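Local coordinates for uncharacterized protein (PDB 3P1Z), which probably belongs to the tRNA-intron endonuclease family and may help recognise precursor tRNA and cut out its introns, at residues A[147-152]-A[159-164]; A[102-107]-A[116-121]. All coordinates share one frame; numbering follows the deposited sequence.

Overall arrangement
Interaction 2 comes first along the chain. Past the short strand 100-101 the chain turns through 102-107 into strand 107-112 and doubles back as strand 115-123, where segment 116-121 meets the turn. The chain then runs through helix 130-142, which bridges the parallel strands 115-123 and 146-152 as a beta-alpha-beta crossover. Interaction 1 follows, closing the last hairpin, 147-152 against 159-164. The two loops lie in series and neither crosses the other. Both belong to one mixed sheet, joined where Ile-148 N and Ala-150 N probably bond to Glu-118 O and Leu-120 O, while the side chains of Ile-148 and Ala-150 pack on Val-119.

Interaction 1: A[147-152]-A[159-164]; sequences PIVAIV and TYYEAR
Val-149 and Tyr-161 pair across the middle of a beta hairpin, the antiparallel pair formed by strands 146-152 and 158-166, the last two strands of the chain, at one edge of its mixed sheet. Backbone bonds carry the contact. Val-149 N donates to Tyr-161 O at 2.7 Å. Tyr-161 N returns a bond to Val-149 O at 2.9 Å, and Ile-151 and Thr-159 exchange two more. A fifth, from Ala-163 N to Pro-147 O (2.8 Å), is the straightest, at 169°. At the non-hydrogen-bonded positions CA-H...O contacts fill in, such as Ala-150 CA to Thr-159 O at 3.2 Å.

The apolar contacts divide between the two faces. On one, Ala-150 CB lies obliquely by the Tyr-160 ring, while Ile-148 extends CD1, placed by chi2 of -65°, to within 3.7 Å of Glu-162 CA. Helix 83-95 packs on this side, and Asp-91 there binds the Tyr-160 hydroxyl. On the other face the Tyr-161 ring is met at its edge, near its plane, by Val-149 CG1 and Ile-151 CD1, the latter 4.1 Å from Tyr-161 CD2.

At the open end of the hairpin the Pro-147 ring crosses the Arg-164 side chain obliquely and also touches Trp-136 and Ser-137 of helix 130-142. An alanine here, without CG and CD, would probably leave Arg-164 CG without its apolar neighbour and, with the ring gone, the backbone at position 147 freer to turn.

Strand 158-166 is outermost within the chain, yet Tyr-161, Glu-162 and Arg-164 pair antiparallel with a strand of a neighbouring subunit, so the sheet continues across that interface. At that open end Pro-147 CD lies 3.9 Å from Arg-164 CG.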
# COMPACT_ATOMS: atom_id res chain seq x y z
N PRO A 147 -6.55 -2.11 -22.86
CA PRO A 147 -6.44 -1.00 -21.91
C PRO A 147 -5.05 -0.92 -21.25
O PRO A 147 -4.70 -1.76 -20.43
CB PRO A 147 -7.50 -1.33 -20.85
CG PRO A 147 -8.15 -2.63 -21.29
CD PRO A 147 -7.21 -3.27 -22.24
N ILE A 148 -4.26 0.09 -21.60
CA ILE A 148 -2.96 0.22 -20.97
C ILE A 148 -2.92 1.41 -20.03
O ILE A 148 -3.58 2.42 -20.26
CB ILE A 148 -1.81 0.25 -22.00
CG1 ILE A 148 -1.84 -1.04 -22.84
CG2 ILE A 148 -0.46 0.42 -21.33
CD1 ILE A 148 -1.56 -2.29 -22.04
N VAL A 149 -2.17 1.26 -18.94
CA VAL A 149 -1.98 2.35 -17.99
C VAL A 149 -0.48 2.62 -17.81
O VAL A 149 0.31 1.72 -17.54
CB VAL A 149 -2.70 2.07 -16.64
CG1 VAL A 149 -1.72 1.59 -15.58
CG2 VAL A 149 -3.43 3.29 -16.16
N ALA A 150 -0.10 3.87 -18.01
CA ALA A 150 1.29 4.26 -17.81
C ALA A 150 1.40 5.26 -16.67
O ALA A 150 0.87 6.37 -16.73
CB ALA A 150 1.90 4.82 -19.10
N ILE A 151 2.07 4.84 -15.61
CA ILE A 151 2.25 5.70 -14.47
C ILE A 151 3.65 6.27 -14.43
O ILE A 151 4.64 5.55 -14.46
CB ILE A 151 1.94 4.98 -13.17
CG1 ILE A 151 0.49 4.50 -13.22
CG2 ILE A 151 2.18 5.89 -11.97
CD1 ILE A 151 0.30 3.08 -12.84
N VAL A 152 3.71 7.58 -14.37
CA VAL A 152 4.97 8.27 -14.30
C VAL A 152 5.07 8.77 -12.89
O VAL A 152 4.28 9.61 -12.48
CB VAL A 152 5.00 9.45 -15.29
CG1 VAL A 152 6.39 10.10 -15.32
CG2 VAL A 152 4.59 8.97 -16.68
N THR A 159 6.06 3.27 -15.55
CA THR A 159 5.65 1.88 -15.47
C THR A 159 4.44 1.61 -16.36
O THR A 159 3.60 2.49 -16.56
CB THR A 159 5.32 1.45 -14.04
OG1 THR A 159 6.22 2.11 -13.15
CG2 THR A 159 5.51 -0.03 -13.91
N TYR A 160 4.37 0.41 -16.90
CA TYR A 160 3.26 0.06 -17.77
C TYR A 160 2.48 -1.12 -17.23
O TYR A 160 3.06 -2.13 -16.81
CB TYR A 160 3.76 -0.24 -19.18
CG TYR A 160 4.29 0.96 -19.93
CD1 TYR A 160 3.41 1.90 -20.49
CD2 TYR A 160 5.65 1.16 -20.10
CE1 TYR A 160 3.88 2.99 -21.19
CE2 TYR A 160 6.13 2.26 -20.81
CZ TYR A 160 5.25 3.17 -21.34
OH TYR A 160 5.72 4.26 -22.03
N TYR A 161 1.15 -1.00 -17.24
CA TYR A 161 0.27 -2.06 -16.79
C TYR A 161 -0.97 -2.15 -17.65
O TYR A 161 -1.68 -1.17 -17.85
CB TYR A 161 -0.16 -1.82 -15.34
CG TYR A 161 0.98 -1.88 -14.34
CD1 TYR A 161 1.51 -3.09 -13.92
CD2 TYR A 161 1.51 -0.71 -13.81
CE1 TYR A 161 2.54 -3.14 -13.01
CE2 TYR A 161 2.55 -0.76 -12.89
CZ TYR A 161 3.06 -1.98 -12.49
OH TYR A 161 4.10 -2.02 -11.58
N GLU A 162 -1.23 -3.33 -18.18
CA GLU A 162 -2.54 -3.63 -18.74
C GLU A 162 -3.54 -3.54 -17.60
O GLU A 162 -3.29 -4.04 -16.52
CB GLU A 162 -2.55 -5.04 -19.30
CG GLU A 162 -3.71 -5.34 -20.20
CD GLU A 162 -3.38 -6.40 -21.23
OE1 GLU A 162 -4.27 -6.73 -22.03
OE2 GLU A 162 -2.23 -6.89 -21.25
N ALA A 163 -4.67 -2.90 -17.86
CA ALA A 163 -5.76 -2.85 -16.88
C ALA A 163 -7.09 -3.28 -17.53
O ALA A 163 -7.73 -2.50 -18.23
CB ALA A 163 -5.87 -1.46 -16.28
N ARG A 164 -7.49 -4.53 -17.31
CA ARG A 164 -8.69 -5.07 -17.96
C ARG A 164 -9.90 -5.14 -17.04
O ARG A 164 -9.85 -5.82 -16.02
CB ARG A 164 -8.39 -6.44 -18.57
CG ARG A 164 -7.66 -6.33 -19.91
CD ARG A 164 -7.33 -7.67 -20.54
NE ARG A 164 -8.43 -8.62 -20.43
CZ ARG A 164 -8.49 -9.57 -19.50
NH1 ARG A 164 -7.50 -9.69 -18.61
NH2 ARG A 164 -9.52 -10.40 -19.47

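Interaction 2: A[102-107]-A[116-121]; sequences GVRRGT and VYEVLV
Gly-106 hands its carbonyl to strand 115-123 where the turn 104-107 docks: Val-121 N meets Gly-106 O at 2.9 Å with an N-H...O angle of 169°, and the donor lies nearly along the C=O axis. This is the tight part of the contact. Thr-107 pairs with Leu-120 in a non-hydrogen-bonded position, and Thr-107 CA makes a CA-H...O contact with Val-119 O. Above the backbone, Leu-120 CD1 touches Thr-107 CG2 at 3.6 Å and also rests against Gly-106 O, while Trp-136 of helix 130-142 packs on both Thr-107 and Leu-120.

The turn is held from within. With chi1 at 71°, Thr-107 OG1 sits between its own N and carbonyl carbon and donates to Arg-104 O (2.9 Å), coming from above the carbonyl plane, and the Gly-102 N to Thr-107 O bond shuts the loop behind it. Gly-106 has a positive phi, which suits glycine at the third place of this type II turn.

On the solvent side Arg-105 is exposed and barely touches the strand. Next to it, partly exposed Arg-104 reaches back to buried Glu-118 through a salt bridge, Arg-104 NH1 to Glu-118 OE2, modelled at 2.7 Å, although the position of OE2 is less certain. The two side chains cross at about a right angle, with Glu-118 OE1 over one face of the guanidinium and the two planes 43° apart.

Strands 100-101, 107-112 and 115-123 follow one another antiparallel, so this type II turn, linking the first two and resting against the third, is part of a beta meander.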
# COMPACT_ATOMS: atom_id res chain seq x y z
N GLY A 102 -5.05 9.63 -28.64
CA GLY A 102 -6.36 9.02 -28.51
C GLY A 102 -7.40 10.11 -28.31
O GLY A 102 -7.07 11.23 -27.93
N VAL A 103 -8.65 9.77 -28.56
CA VAL A 103 -9.75 10.72 -28.57
C VAL A 103 -10.19 11.11 -27.17
O VAL A 103 -10.98 12.03 -27.00
CB VAL A 103 -10.96 10.12 -29.31
CG1 VAL A 103 -10.61 9.89 -30.77
CG2 VAL A 103 -11.39 8.80 -28.66
N ARG A 104 -9.69 10.40 -26.17
CA ARG A 104 -10.03 10.71 -24.79
C ARG A 104 -8.92 11.48 -24.14
O ARG A 104 -7.75 11.31 -24.50
CB ARG A 104 -10.19 9.46 -23.96
CG ARG A 104 -11.10 8.45 -24.54
CD ARG A 104 -10.65 7.13 -24.00
NE ARG A 104 -11.77 6.21 -23.95
CZ ARG A 104 -12.03 5.29 -24.87
NH1 ARG A 104 -11.23 5.12 -25.93
NH2 ARG A 104 -13.09 4.53 -24.70
N ARG A 105 -9.29 12.29 -23.16
CA ARG A 105 -8.33 13.04 -22.37
C ARG A 105 -7.30 12.09 -21.75
O ARG A 105 -7.66 11.06 -21.14
CB ARG A 105 -9.04 13.82 -21.27
CG ARG A 105 -8.11 14.57 -20.32
CD ARG A 105 -8.07 16.06 -20.61
NE ARG A 105 -7.39 16.82 -19.56
CZ ARG A 105 -6.28 17.54 -19.75
NH1 ARG A 105 -5.72 17.62 -20.94
NH2 ARG A 105 -5.74 18.20 -18.73
N GLY A 106 -6.02 12.43 -21.94
CA GLY A 106 -4.91 11.73 -21.32
C GLY A 106 -4.56 10.38 -21.92
O GLY A 106 -3.96 9.54 -21.25
N THR A 107 -4.91 10.17 -23.18
CA THR A 107 -4.66 8.88 -23.79
C THR A 107 -3.88 8.94 -25.11
O THR A 107 -3.94 9.92 -25.86
CB THR A 107 -5.95 8.07 -23.97
OG1 THR A 107 -6.75 8.66 -25.00
CG2 THR A 107 -6.74 8.04 -22.67
N VAL A 116 -4.44 -2.82 -31.36
CA VAL A 116 -4.42 -1.40 -31.05
C VAL A 116 -4.41 -1.26 -29.54
O VAL A 116 -5.20 -1.89 -28.84
CB VAL A 116 -5.68 -0.69 -31.59
CG1 VAL A 116 -5.60 0.80 -31.32
CG2 VAL A 116 -5.85 -0.96 -33.09
N TYR A 117 -3.53 -0.40 -29.05
CA TYR A 117 -3.27 -0.25 -27.63
C TYR A 117 -3.59 1.16 -27.16
O TYR A 117 -3.08 2.13 -27.69
CB TYR A 117 -1.81 -0.58 -27.35
CG TYR A 117 -1.49 -2.06 -27.32
CD1 TYR A 117 -1.57 -2.77 -26.14
CD2 TYR A 117 -1.09 -2.74 -28.47
CE1 TYR A 117 -1.27 -4.12 -26.09
CE2 TYR A 117 -0.79 -4.08 -28.43
CZ TYR A 117 -0.88 -4.78 -27.24
OH TYR A 117 -0.59 -6.12 -27.19
N GLU A 118 -4.42 1.28 -26.14
CA GLU A 118 -4.81 2.60 -25.67
C GLU A 118 -4.16 2.85 -24.32
O GLU A 118 -4.45 2.16 -23.35
CB GLU A 118 -6.33 2.69 -25.56
CG GLU A 118 -6.84 3.95 -24.88
CD GLU A 118 -8.35 4.05 -24.92
OE1 GLU A 118 -8.95 4.38 -23.87
OE2 GLU A 118 -8.94 3.78 -25.99
N VAL A 119 -3.29 3.85 -24.25
CA VAL A 119 -2.54 4.09 -23.03
C VAL A 119 -3.03 5.33 -22.31
O VAL A 119 -3.06 6.41 -22.89
CB VAL A 119 -1.01 4.19 -23.25
CG1 VAL A 119 -0.28 4.26 -21.90
CG2 VAL A 119 -0.49 3.02 -24.08
N LEU A 120 -3.39 5.18 -21.05
CA LEU A 120 -3.78 6.31 -20.24
C LEU A 120 -2.57 6.70 -19.43
O LEU A 120 -1.94 5.85 -18.81
CB LEU A 120 -4.93 5.93 -19.32
CG LEU A 120 -5.45 7.00 -18.37
CD1 LEU A 120 -6.15 8.11 -19.12
CD2 LEU A 120 -6.40 6.38 -17.37
N VAL A 121 -2.24 7.99 -19.46
CA VAL A 121 -1.08 8.53 -18.75
C VAL A 121 -1.53 9.14 -17.43
O VAL A 121 -2.37 10.03 -17.42
CB VAL A 121 -0.34 9.61 -19.57
CG1 VAL A 121 0.96 10.04 -18.88
CG2 VAL A 121 -0.05 9.12 -20.97